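Local coordinates for extracellular solute-binding protein family 1 (Kribbella flavida, PDB 5IXP), which probably binds a solute outside the cell membrane and delivers it to an ABC transporter, as its family of periplasmic-type binding proteins does, at residues P1-I6 and N27-E32; Y109-G114 and S273-P278; K72-V77 and D103-G108; A7-F12 and I58-V63. One frame throughout, in Å; residues are numbered along the deposited sequence.

Contact 1 (P1-I6 and N27-E32)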
loop_
_atom_site.group_PDB
_atom_site.type_symbol
_atom_site.label_atom_id
_atom_site.label_comp_id
_atom_site.label_asym_id
_atom_site.label_seq_id
_atom_site.Cartn_x
_atom_site.Cartn_y
_atom_site.Cartn_z
ATOM N N PRO A 1 28.383 -0.836 -25.752
ATOM C CA PRO A 1 28.062 0.014 -24.604
ATOM C C PRO A 1 26.589 0.398 -24.560
ATOM O O PRO A 1 26.118 1.281 -25.280
ATOM C CB PRO A 1 28.939 1.245 -24.819
ATOM C CG PRO A 1 29.245 1.259 -26.316
ATOM C CD PRO A 1 28.736 -0.030 -26.928
ATOM N N VAL A 2 25.874 -0.308 -23.701
ATOM C CA VAL A 2 24.457 -0.079 -23.461
ATOM C C VAL A 2 24.346 0.934 -22.332
ATOM O O VAL A 2 24.856 0.702 -21.231
ATOM C CB VAL A 2 23.755 -1.397 -23.097
ATOM C CG1 VAL A 2 22.273 -1.173 -22.798
ATOM C CG2 VAL A 2 23.942 -2.427 -24.208
ATOM N N GLU A 3 23.695 2.065 -22.589
ATOM C CA GLU A 3 23.491 3.054 -21.540
ATOM C C GLU A 3 22.023 3.049 -21.143
ATOM O O GLU A 3 21.149 3.280 -21.979
ATOM C CB GLU A 3 23.963 4.444 -21.967
ATOM C CG GLU A 3 25.397 4.407 -22.495
ATOM C CD GLU A 3 26.037 5.777 -22.663
ATOM O OE1 GLU A 3 27.234 5.874 -22.318
ATOM O OE2 GLU A 3 25.376 6.716 -23.130
ATOM N N LEU A 4 21.764 2.758 -19.871
ATOM C CA LEU A 4 20.414 2.692 -19.336
ATOM C C LEU A 4 20.229 3.750 -18.264
ATOM O O LEU A 4 21.104 3.945 -17.420
ATOM C CB LEU A 4 20.133 1.323 -18.711
ATOM C CG LEU A 4 20.161 0.116 -19.653
ATOM C CD1 LEU A 4 19.964 -1.184 -18.872
ATOM C CD2 LEU A 4 19.099 0.286 -20.732
ATOM N N THR A 5 19.091 4.436 -18.307
ATOM C CA THR A 5 18.665 5.305 -17.223
ATOM C C THR A 5 17.532 4.623 -16.477
ATOM O O THR A 5 16.703 3.939 -17.083
ATOM C CB THR A 5 18.187 6.669 -17.731
ATOM O OG1 THR A 5 17.328 6.482 -18.864
ATOM C CG2 THR A 5 19.362 7.549 -18.112
ATOM N N ILE A 6 17.514 4.787 -15.160
ATOM C CA ILE A 6 16.419 4.304 -14.338
ATOM C C ILE A 6 15.981 5.448 -13.437
ATOM O O ILE A 6 16.816 6.074 -12.772
ATOM C CB ILE A 6 16.813 3.047 -13.526
ATOM C CG1 ILE A 6 15.688 2.678 -12.561
ATOM C CG2 ILE A 6 18.155 3.232 -12.779
ATOM C CD1 ILE A 6 15.858 1.271 -11.942
ATOM N N ASN A 27 29.340 -4.272 -20.304
ATOM C CA ASN A 27 28.861 -3.485 -21.432
ATOM C C ASN A 27 27.784 -2.477 -21.046
ATOM O O ASN A 27 27.452 -1.610 -21.862
ATOM C CB ASN A 27 28.320 -4.420 -22.519
ATOM C CG ASN A 27 27.247 -5.377 -21.995
ATOM O OD1 ASN A 27 27.452 -6.111 -21.009
ATOM N ND2 ASN A 27 26.093 -5.376 -22.660
ATOM N N VAL A 28 27.251 -2.557 -19.828
ATOM C CA VAL A 28 26.067 -1.809 -19.410
ATOM C C VAL A 28 26.486 -0.698 -18.457
ATOM O O VAL A 28 27.180 -0.950 -17.461
ATOM C CB VAL A 28 25.028 -2.730 -18.742
ATOM C CG1 VAL A 28 23.806 -1.919 -18.273
ATOM C CG2 VAL A 28 24.605 -3.829 -19.696
ATOM N N LYS A 29 26.053 0.523 -18.753
ATOM C CA LYS A 29 26.248 1.668 -17.874
ATOM C C LYS A 29 24.886 2.129 -17.370
ATOM O O LYS A 29 23.982 2.376 -18.176
ATOM C CB LYS A 29 26.962 2.818 -18.591
ATOM C CG LYS A 29 27.390 3.925 -17.627
ATOM C CD LYS A 29 28.124 5.076 -18.308
ATOM C CE LYS A 29 27.148 6.115 -18.822
ATOM N NZ LYS A 29 27.883 7.263 -19.381
ATOM N N ILE A 30 24.741 2.230 -16.045
ATOM C CA ILE A 30 23.478 2.595 -15.406
ATOM C C ILE A 30 23.609 3.990 -14.818
ATOM O O ILE A 30 24.551 4.275 -14.067
ATOM C CB ILE A 30 23.081 1.604 -14.298
ATOM C CG1 ILE A 30 22.911 0.194 -14.858
ATOM C CG2 ILE A 30 21.774 2.069 -13.614
ATOM C CD1 ILE A 30 22.788 -0.873 -13.757
ATOM N N THR A 31 22.634 4.840 -15.107
ATOM C CA THR A 31 22.523 6.146 -14.477
ATOM C C THR A 31 21.156 6.228 -13.816
ATOM O O THR A 31 20.144 5.943 -14.460
ATOM C CB THR A 31 22.664 7.282 -15.492
ATOM O OG1 THR A 31 23.881 7.129 -16.239
ATOM C CG2 THR A 31 22.665 8.632 -14.763
ATOM N N GLU A 32 21.123 6.600 -12.544
ATOM C CA GLU A 32 19.858 6.771 -11.837
ATOM C C GLU A 32 19.442 8.234 -11.866
ATOM O O GLU A 32 20.271 9.129 -11.674
ATOM C CB GLU A 32 19.953 6.288 -10.386
ATOM C CG GLU A 32 18.593 6.267 -9.657
ATOM C CD GLU A 32 18.687 5.752 -8.216
ATOM O OE1 GLU A 32 19.455 6.344 -7.423
ATOM O OE2 GLU A 32 18.004 4.748 -7.881
#
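Strands 2-8 and 28-34 pair in parallel as the two strands of a beta-alpha-beta unit, with helix 15-24 making the crossover. Asn27 opens the pairing: its O accepts the Val2 N-H at 2.8 Å, in the carbonyl plane, while its ND2 rests alongside Val2 CG2. Val28 turns to the same face as Leu4, and its CG1, anti to the backbone N, meets Leu4 CD1 at 4.0 Å where the two side chains cross obliquely. Lys29 is held twice through its backbone. Its N-H points almost straight at Val2 O (171° at the hydrogen), and its O receives Leu4 N equally directly. On the other face its side chain runs beside that of Glu3, bends at chi3 (87°) and ends in a weak salt bridge, Lys29 NZ to Glu3 OE1 at 3.3 Å. Ile30 returns to the Leu4 face, which helix 284-294 covers; its CG2 lies 3.9 Å from Ile6 CG2, the two side chains pointing the same way. Thr31 repeats the double backbone grip, N to Leu4 O and O to Ile6 N. Glu32 sends its carboxylate away to Arg34 and Tyr18, yet its CG stays 3.6 Å from Ile6 O.

Contact 2 (Y109-G114 and S273-P278)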
loop_
_atom_site.group_PDB
_atom_site.type_symbol
_atom_site.label_atom_id
_atom_site.label_comp_id
_atom_site.label_asym_id
_atom_site.label_seq_id
_atom_site.Cartn_x
_atom_site.Cartn_y
_atom_site.Cartn_z
ATOM N N TYR A 109 7.373 -5.048 -13.277
ATOM C CA TYR A 109 7.965 -6.033 -12.383
ATOM C C TYR A 109 7.924 -5.502 -10.953
ATOM O O TYR A 109 8.438 -4.412 -10.681
ATOM C CB TYR A 109 9.411 -6.322 -12.783
ATOM C CG TYR A 109 9.581 -7.190 -14.009
ATOM C CD1 TYR A 109 8.635 -8.158 -14.341
ATOM C CD2 TYR A 109 10.715 -7.075 -14.808
ATOM C CE1 TYR A 109 8.806 -8.989 -15.443
ATOM C CE2 TYR A 109 10.896 -7.894 -15.922
ATOM C CZ TYR A 109 9.937 -8.844 -16.235
ATOM O OH TYR A 109 10.120 -9.660 -17.340
ATOM N N GLY A 110 7.355 -6.288 -10.041
ATOM C CA GLY A 110 7.084 -5.785 -8.702
ATOM C C GLY A 110 8.331 -5.653 -7.835
ATOM O O GLY A 110 9.193 -6.540 -7.793
ATOM N N THR A 111 8.417 -4.518 -7.125
ATOM C CA THR A 111 9.480 -4.313 -6.151
ATOM C C THR A 111 8.949 -4.683 -4.770
ATOM O O THR A 111 8.689 -5.864 -4.524
ATOM C CB THR A 111 10.021 -2.875 -6.207
ATOM O OG1 THR A 111 9.014 -1.943 -5.789
ATOM C CG2 THR A 111 10.452 -2.533 -7.640
ATOM N N ASP A 112 8.771 -3.717 -3.864
ATOM C CA ASP A 112 8.357 -4.067 -2.510
ATOM C C ASP A 112 6.826 -4.049 -2.374
ATOM O O ASP A 112 6.090 -3.750 -3.322
ATOM C CB ASP A 112 9.026 -3.140 -1.492
ATOM C CG ASP A 112 8.619 -1.675 -1.658
ATOM O OD1 ASP A 112 8.113 -1.298 -2.736
ATOM O OD2 ASP A 112 8.818 -0.891 -0.701
ATOM N N ILE A 113 6.338 -4.403 -1.177
ATOM C CA ILE A 113 4.911 -4.378 -0.856
ATOM C C ILE A 113 4.724 -3.836 0.558
ATOM O O ILE A 113 5.673 -3.703 1.331
ATOM C CB ILE A 113 4.244 -5.770 -0.971
ATOM C CG1 ILE A 113 5.110 -6.857 -0.310
ATOM C CG2 ILE A 113 3.931 -6.098 -2.433
ATOM C CD1 ILE A 113 4.353 -8.198 -0.103
ATOM N N GLY A 114 3.466 -3.550 0.899
ATOM C CA GLY A 114 3.114 -3.133 2.237
ATOM C C GLY A 114 2.050 -4.027 2.841
ATOM O O GLY A 114 0.917 -3.595 3.094
ATOM N N SER A 273 5.810 -0.843 -5.196
ATOM C CA SER A 273 6.045 -0.239 -6.500
ATOM C C SER A 273 6.371 -1.309 -7.538
ATOM O O SER A 273 6.335 -2.513 -7.266
ATOM C CB SER A 273 7.168 0.806 -6.429
ATOM O OG SER A 273 6.813 1.867 -5.559
ATOM N N TYR A 274 6.665 -0.830 -8.750
ATOM C CA TYR A 274 6.948 -1.638 -9.929
ATOM C C TYR A 274 8.010 -0.931 -10.754
ATOM O O TYR A 274 8.116 0.297 -10.733
ATOM C CB TYR A 274 5.696 -1.845 -10.838
ATOM C CG TYR A 274 4.622 -2.648 -10.175
ATOM C CD1 TYR A 274 3.708 -2.042 -9.329
ATOM C CD2 TYR A 274 4.541 -4.014 -10.368
ATOM C CE1 TYR A 274 2.737 -2.775 -8.692
ATOM C CE2 TYR A 274 3.552 -4.771 -9.732
ATOM C CZ TYR A 274 2.658 -4.143 -8.905
ATOM O OH TYR A 274 1.686 -4.869 -8.260
ATOM N N LEU A 275 8.800 -1.717 -11.471
ATOM C CA LEU A 275 9.664 -1.195 -12.520
ATOM C C LEU A 275 9.000 -1.443 -13.868
ATOM O O LEU A 275 8.547 -2.561 -14.146
ATOM C CB LEU A 275 11.051 -1.842 -12.467
ATOM C CG LEU A 275 11.765 -1.739 -11.106
ATOM C CD1 LEU A 275 13.167 -2.336 -11.224
ATOM C CD2 LEU A 275 11.837 -0.298 -10.626
ATOM N N THR A 276 8.919 -0.397 -14.692
ATOM C CA THR A 276 8.300 -0.481 -16.010
ATOM C C THR A 276 9.305 -0.046 -17.068
ATOM O O THR A 276 10.293 0.629 -16.771
ATOM C CB THR A 276 7.043 0.399 -16.123
ATOM O OG1 THR A 276 7.419 1.794 -16.128
ATOM C CG2 THR A 276 6.072 0.114 -14.973
ATOM N N VAL A 277 9.038 -0.429 -18.313
ATOM C CA VAL A 277 9.922 -0.087 -19.428
ATOM C C VAL A 277 9.081 0.576 -20.513
ATOM O O VAL A 277 8.352 -0.113 -21.239
ATOM C CB VAL A 277 10.657 -1.323 -19.974
ATOM C CG1 VAL A 277 11.499 -0.946 -21.221
ATOM C CG2 VAL A 277 11.534 -1.973 -18.871
ATOM N N PRO A 278 9.149 1.897 -20.658
ATOM C CA PRO A 278 8.380 2.570 -21.717
ATOM C C PRO A 278 8.826 2.122 -23.100
ATOM O O PRO A 278 9.988 1.754 -23.314
ATOM C CB PRO A 278 8.697 4.057 -21.501
ATOM C CG PRO A 278 9.213 4.160 -20.130
ATOM C CD PRO A 278 9.908 2.844 -19.832
HETATM O O HOH W 1 7.542 1.380 -3.035
#
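Ser273 O is the best-held polar atom here, gripped by two hydrogen bonds: one from Thr111 N across the strands and one from the ammonium NZ of Lys95. The Thr111 N-H runs nearly straight to it, 2.9 Å from N to O and 171° at the hydrogen, but arrives from above the carbonyl plane. Thr111 OG1 also lies close to this oxygen, because chi1 (66°) sets the hydroxyl in the crowded position between the backbone N and the carbonyl carbon. The same torsion leaves CG2 anti to the carbonyl carbon, where it meets Leu275 CG at 3.8 Å, the two side chains crossing at about a right angle. In place of Thr111 an alanine would probably loosen the packing against Leu275, since the methyl that touches it would go together with the hydroxyl beside Ser273. Further along, Tyr109 and Leu275 form a hydrogen-bonded pair, with Tyr109 N to Leu275 O at 2.9 Å and Leu275 N to Tyr109 O at 2.8 Å, both in the carbonyl planes. Between that pair and the Thr111 N bond to Ser273 O, Gly110 faces Tyr274 as a non-hydrogen-bonded pair, and Tyr274 CD2 comes within 3.5 Å of Gly110 CA. At the other end a water donates to Asp112 OD1 at 2.8 Å and also bonds Ser273 OG. Regular pairing thus gives way to a weak bond, Ser273 N to Asp112 O, as two antiparallel strands diverge within the mixed sheet of a periplasmic-binding-protein fold.

Contact 3 (K72-V77 and D103-G108)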
loop_
_atom_site.group_PDB
_atom_site.type_symbol
_atom_site.label_atom_id
_atom_site.label_comp_id
_atom_site.label_asym_id
_atom_site.label_seq_id
_atom_site.Cartn_x
_atom_site.Cartn_y
_atom_site.Cartn_z
ATOM N N LYS A 72 -2.922 2.973 -20.514
ATOM C CA LYS A 72 -2.020 3.414 -21.567
ATOM C C LYS A 72 -0.990 2.342 -21.899
ATOM O O LYS A 72 0.145 2.657 -22.263
ATOM C CB LYS A 72 -1.320 4.711 -21.159
ATOM C CG LYS A 72 -2.257 5.871 -20.931
ATOM C CD LYS A 72 -1.504 7.080 -20.404
ATOM C CE LYS A 72 -2.365 8.324 -20.466
ATOM N NZ LYS A 72 -2.768 8.634 -21.866
ATOM N N ALA A 73 -1.374 1.069 -21.775
ATOM C CA ALA A 73 -0.394 -0.007 -21.864
ATOM C C ALA A 73 0.289 -0.071 -23.221
ATOM O O ALA A 73 1.385 -0.636 -23.314
ATOM C CB ALA A 73 -1.046 -1.347 -21.549
ATOM N N ASP A 74 -0.330 0.492 -24.270
ATOM C CA ASP A 74 0.308 0.539 -25.580
ATOM C C ASP A 74 1.658 1.242 -25.525
ATOM O O ASP A 74 2.526 0.986 -26.365
ATOM C CB ASP A 74 -0.595 1.258 -26.593
ATOM C CG ASP A 74 -1.646 0.352 -27.203
ATOM O OD1 ASP A 74 -1.867 -0.757 -26.670
ATOM O OD2 ASP A 74 -2.262 0.764 -28.217
ATOM N N LYS A 75 1.853 2.132 -24.560
ATOM C CA LYS A 75 3.073 2.916 -24.460
ATOM C C LYS A 75 4.129 2.262 -23.586
ATOM O O LYS A 75 5.181 2.869 -23.346
ATOM C CB LYS A 75 2.741 4.307 -23.938
ATOM C CG LYS A 75 1.756 5.005 -24.841
ATOM C CD LYS A 75 1.710 6.483 -24.593
ATOM C CE LYS A 75 0.654 7.116 -25.477
ATOM N NZ LYS A 75 0.642 8.584 -25.283
ATOM N N PHE A 76 3.883 1.039 -23.122
ATOM C CA PHE A 76 4.836 0.319 -22.291
ATOM C C PHE A 76 5.161 -1.026 -22.914
ATOM O O PHE A 76 4.333 -1.632 -23.601
ATOM C CB PHE A 76 4.294 0.133 -20.872
ATOM C CG PHE A 76 4.189 1.416 -20.115
ATOM C CD1 PHE A 76 3.062 2.212 -20.229
ATOM C CD2 PHE A 76 5.235 1.847 -19.314
ATOM C CE1 PHE A 76 2.969 3.412 -19.543
ATOM C CE2 PHE A 76 5.146 3.042 -18.624
ATOM C CZ PHE A 76 4.007 3.826 -18.738
ATOM N N VAL A 77 6.396 -1.472 -22.689
ATOM C CA VAL A 77 6.787 -2.806 -23.112
ATOM C C VAL A 77 5.954 -3.834 -22.360
ATOM O O VAL A 77 5.830 -3.780 -21.130
ATOM C CB VAL A 77 8.289 -3.010 -22.872
ATOM C CG1 VAL A 77 8.669 -4.478 -23.050
ATOM C CG2 VAL A 77 9.092 -2.119 -23.811
ATOM N N ASP A 103 -6.206 -7.426 -20.850
ATOM C CA ASP A 103 -5.906 -8.328 -21.952
ATOM C C ASP A 103 -4.672 -9.183 -21.704
ATOM O O ASP A 103 -4.258 -9.921 -22.602
ATOM C CB ASP A 103 -5.737 -7.532 -23.249
ATOM C CG ASP A 103 -4.732 -6.411 -23.111
ATOM O OD1 ASP A 103 -5.146 -5.262 -22.842
ATOM O OD2 ASP A 103 -3.523 -6.684 -23.255
ATOM N N GLY A 104 -4.062 -9.089 -20.522
ATOM C CA GLY A 104 -2.982 -9.976 -20.147
ATOM C C GLY A 104 -1.576 -9.427 -20.283
ATOM O O GLY A 104 -0.622 -10.142 -19.951
ATOM N N ARG A 105 -1.406 -8.199 -20.767
ATOM C CA ARG A 105 -0.066 -7.639 -20.888
ATOM C C ARG A 105 0.477 -7.275 -19.511
ATOM O O ARG A 105 -0.253 -6.771 -18.656
ATOM C CB ARG A 105 -0.089 -6.412 -21.798
ATOM C CG ARG A 105 -0.343 -6.755 -23.266
ATOM C CD ARG A 105 -0.511 -5.496 -24.107
ATOM N NE ARG A 105 -1.789 -4.830 -23.864
ATOM C CZ ARG A 105 -2.098 -3.620 -24.317
ATOM N NH1 ARG A 105 -3.288 -3.094 -24.053
ATOM N NH2 ARG A 105 -1.209 -2.926 -25.018
ATOM N N ILE A 106 1.759 -7.544 -19.287
ATOM C CA ILE A 106 2.390 -7.282 -17.997
ATOM C C ILE A 106 3.331 -6.101 -18.185
ATOM O O ILE A 106 4.333 -6.204 -18.903
ATOM C CB ILE A 106 3.133 -8.512 -17.460
ATOM C CG1 ILE A 106 2.152 -9.669 -17.252
ATOM C CG2 ILE A 106 3.848 -8.173 -16.157
ATOM C CD1 ILE A 106 2.823 -10.973 -16.894
ATOM N N ILE A 107 3.021 -4.969 -17.550
ATOM C CA ILE A 107 3.801 -3.763 -17.801
ATOM C C ILE A 107 4.757 -3.429 -16.673
ATOM O O ILE A 107 5.540 -2.479 -16.809
ATOM C CB ILE A 107 2.898 -2.550 -18.104
ATOM C CG1 ILE A 107 2.054 -2.160 -16.889
ATOM C CG2 ILE A 107 2.019 -2.831 -19.334
ATOM C CD1 ILE A 107 1.410 -0.767 -17.040
ATOM N N GLY A 108 4.744 -4.179 -15.579
ATOM C CA GLY A 108 5.644 -3.894 -14.473
ATOM C C GLY A 108 6.141 -5.143 -13.776
ATOM O O GLY A 108 5.440 -6.156 -13.680
HETATM O O HOH W 2 6.740 -2.081 -19.140
#
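Two loops of the solute-binding fold are joined here by a salt-bridge network, in which one arginine of segment 103-108 spans aspartates on both segments. The side chain of Arg105 leaves the backbone toward segment 72-77, with CG anti to the carbonyl carbon. Beyond CG it stays extended through chi2 and then bends at chi3 (-73°), which turns the guanidinium so that one face lies against the methyl of Ala73, its CB 3.7 Å from Arg105 CZ and offset toward the rim. NE is the first nitrogen to be taken: it donates to the syn lone pair of Asp103 OD2 at 2.6 Å. NH1 reaches the other oxygen of the same carboxylate, which it meets from above the carboxylate plane, so Asp103 is held side-on by two nitrogens. At the tip, NH2 donates to the anti lone pair of Asp74 OD1 at 2.8 Å, with 155° at the hydrogen. All three bonds lie near the guanidinium plane and together fix its rotation, although the carboxylate of Asp74 is turned 66° from that plane. Two negative charges around one cation would probably favour the protonated arginine. Asp74 itself sits in the 3-10 segment 73-75, whose turn also sets Ala73 toward the arginine. Below the charged layer the contact becomes apolar, and Ile107 CG2 touches both Ala73 CB, at 4.1 Å, and Phe76 CB, at 4.0 Å. Deeper still, a water lies within hydrogen-bonding distance of two carbonyls, 2.8 Å from Val77 O and 2.7 Å from Ile107 O.

Contact 4 (A7-F12 and I58-V63)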
loop_
_atom_site.group_PDB
_atom_site.type_symbol
_atom_site.label_atom_id
_atom_site.label_comp_id
_atom_site.label_asym_id
_atom_site.label_seq_id
_atom_site.Cartn_x
_atom_site.Cartn_y
_atom_site.Cartn_z
ATOM N N ALA A 7 14.679 5.742 -13.440
ATOM C CA ALA A 7 14.128 6.840 -12.653
ATOM C C ALA A 7 13.419 6.254 -11.438
ATOM O O ALA A 7 12.473 5.474 -11.587
ATOM C CB ALA A 7 13.158 7.681 -13.482
ATOM N N THR A 8 13.888 6.612 -10.247
ATOM C CA THR A 8 13.288 6.168 -8.998
ATOM C C THR A 8 12.902 7.382 -8.165
ATOM O O THR A 8 13.248 8.524 -8.482
ATOM C CB THR A 8 14.228 5.250 -8.188
ATOM O OG1 THR A 8 15.389 5.977 -7.767
ATOM C CG2 THR A 8 14.657 4.042 -9.015
ATOM N N PHE A 9 12.175 7.116 -7.086
ATOM C CA PHE A 9 11.699 8.153 -6.184
ATOM C C PHE A 9 11.856 7.615 -4.773
ATOM O O PHE A 9 11.917 6.400 -4.565
ATOM C CB PHE A 9 10.229 8.533 -6.475
ATOM C CG PHE A 9 9.299 7.353 -6.484
ATOM C CD1 PHE A 9 8.714 6.896 -5.305
ATOM C CD2 PHE A 9 9.027 6.675 -7.670
ATOM C CE1 PHE A 9 7.871 5.780 -5.309
ATOM C CE2 PHE A 9 8.190 5.571 -7.681
ATOM C CZ PHE A 9 7.619 5.115 -6.497
ATOM N N ASN A 10 11.922 8.524 -3.801
ATOM C CA ASN A 10 12.232 8.144 -2.426
ATOM C C ASN A 10 13.492 7.285 -2.439
ATOM O O ASN A 10 14.431 7.603 -3.173
ATOM C CB ASN A 10 11.042 7.437 -1.771
ATOM C CG ASN A 10 9.837 8.364 -1.601
ATOM O OD1 ASN A 10 9.991 9.579 -1.421
ATOM N ND2 ASN A 10 8.635 7.795 -1.657
ATOM N N GLU A 11 13.548 6.197 -1.678
ATOM C CA GLU A 11 14.776 5.399 -1.618
ATOM C C GLU A 11 14.479 3.947 -1.977
ATOM O O GLU A 11 14.029 3.162 -1.129
ATOM C CB GLU A 11 15.439 5.498 -0.247
ATOM C CG GLU A 11 16.773 4.745 -0.197
ATOM C CD GLU A 11 17.714 5.165 -1.324
ATOM O OE1 GLU A 11 18.280 6.278 -1.248
ATOM O OE2 GLU A 11 17.863 4.400 -2.303
ATOM N N PHE A 12 14.773 3.578 -3.227
ATOM C CA PHE A 12 14.622 2.193 -3.648
ATOM C C PHE A 12 15.729 1.290 -3.116
ATOM O O PHE A 12 15.579 0.064 -3.160
ATOM C CB PHE A 12 14.556 2.115 -5.179
ATOM C CG PHE A 12 13.167 2.337 -5.723
ATOM C CD1 PHE A 12 12.482 3.494 -5.427
ATOM C CD2 PHE A 12 12.546 1.382 -6.514
ATOM C CE1 PHE A 12 11.198 3.711 -5.909
ATOM C CE2 PHE A 12 11.260 1.583 -7.003
ATOM C CZ PHE A 12 10.581 2.757 -6.686
ATOM N N ILE A 58 14.015 2.604 -17.574
ATOM C CA ILE A 58 13.199 1.959 -16.546
ATOM C C ILE A 58 12.556 3.071 -15.737
ATOM O O ILE A 58 13.262 3.930 -15.196
ATOM C CB ILE A 58 14.034 1.035 -15.637
ATOM C CG1 ILE A 58 14.646 -0.111 -16.450
ATOM C CG2 ILE A 58 13.158 0.475 -14.476
ATOM C CD1 ILE A 58 15.731 -0.916 -15.672
ATOM N N GLU A 59 11.227 3.061 -15.653
ATOM C CA GLU A 59 10.475 4.044 -14.876
ATOM C C GLU A 59 9.801 3.346 -13.703
ATOM O O GLU A 59 8.977 2.442 -13.906
ATOM C CB GLU A 59 9.422 4.758 -15.738
ATOM C CG GLU A 59 10.001 5.742 -16.772
ATOM C CD GLU A 59 10.354 7.105 -16.178
ATOM O OE1 GLU A 59 10.068 7.324 -14.989
ATOM O OE2 GLU A 59 10.909 7.963 -16.910
ATOM N N ALA A 60 10.113 3.791 -12.483
ATOM C CA ALA A 60 9.443 3.244 -11.316
ATOM C C ALA A 60 8.039 3.822 -11.196
ATOM O O ALA A 60 7.781 4.977 -11.547
ATOM C CB ALA A 60 10.224 3.525 -10.032
HETATM N N MSE A 61 7.138 3.000 -10.679
HETATM C CA MSE A 61 5.728 3.343 -10.565
HETATM C C MSE A 61 5.189 2.785 -9.258
HETATM O O MSE A 61 5.337 1.583 -8.992
HETATM C CB MSE A 61 4.957 2.758 -11.750
HETATM C CG MSE A 61 3.814 3.570 -12.233
HETATM SE SE MSE A 61 3.422 3.052 -14.025
HETATM C CE MSE A 61 4.526 4.203 -15.104
ATOM N N GLU A 62 4.569 3.636 -8.442
ATOM C CA GLU A 62 3.900 3.143 -7.246
ATOM C C GLU A 62 2.570 2.495 -7.622
ATOM O O GLU A 62 1.915 2.876 -8.606
ATOM C CB GLU A 62 3.674 4.270 -6.229
ATOM C CG GLU A 62 3.771 3.817 -4.769
ATOM C CD GLU A 62 2.416 3.599 -4.096
ATOM O OE1 GLU A 62 1.379 3.927 -4.697
ATOM O OE2 GLU A 62 2.390 3.111 -2.953
ATOM N N VAL A 63 2.170 1.499 -6.824
ATOM C CA VAL A 63 0.978 0.736 -7.181
ATOM C C VAL A 63 -0.261 1.623 -7.214
ATOM O O VAL A 63 -1.210 1.341 -7.958
ATOM C CB VAL A 63 0.783 -0.464 -6.232
ATOM C CG1 VAL A 63 0.478 0.008 -4.801
ATOM C CG2 VAL A 63 -0.308 -1.386 -6.781
#
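Strand 2-8 pairs in parallel with strand 58-62 in the sheet of this periplasmic-binding-protein fold, and the chain beyond Thr8 carries two phenylalanines turned toward its neighbour. The tight part centres on Ala60. Its N donates to Ala7 O at 3.0 Å, and one step earlier Ala7 N donates to Ile58 O at 2.9 Å, each bond lying nearly along the C=O axis. The methyl of Ala60 touches both rings: Phe12 CZ approaches it to 3.5 Å and Phe9 CE2 to 3.7 Å. Those rings also meet each other, for Phe12 CE1 stands 3.8 Å above the plane of Phe9, over its centre. Phe9 holds its ring in the crowded position between the backbone N and the carbonyl carbon (chi1 53°), which brings the edge to the backbone near Met61 N. A serine here would probably leave Ala60 and Phe12 poorly packed, because the ring that packs on both would be gone. The contact is looser at its outer end: Asn10 and Glu11 are exposed and leave segment 58-63 untouched, Glu11 pairing instead with Arg34. Glu62, partly exposed, meets Phe9 CZ with its backbone N and its CB, and sends its carboxylate to Ser64. On the other face of the strands Glu59 bends back at chi2 (-81°), its OE2 taken by the backbone N of Ala56, and its OE1 comes to rest 3.5 Å from Ala7 CB.

How the contacts relate
Contacts 1, 4 and 2 follow one another across a single mixed sheet. Strand 2-8 serves both contact 1 and contact 4, whose centres lie 16 Å apart, and Thr5 O accepts from Ile58 N at 3.0 Å where one passes into the other. Contact 4 then meets contact 2, only 7 Å away between centres, through Met61 O and Tyr274 N at 2.8 Å. Contact 3 stands beside the sheet: Val77 N bonds Val277 O at 2.8 Å, and Phe76 packs on Met61. Contact 1 is remote from contact 3, their centres 23 Å apart. No ligand marks a binding site among these segments.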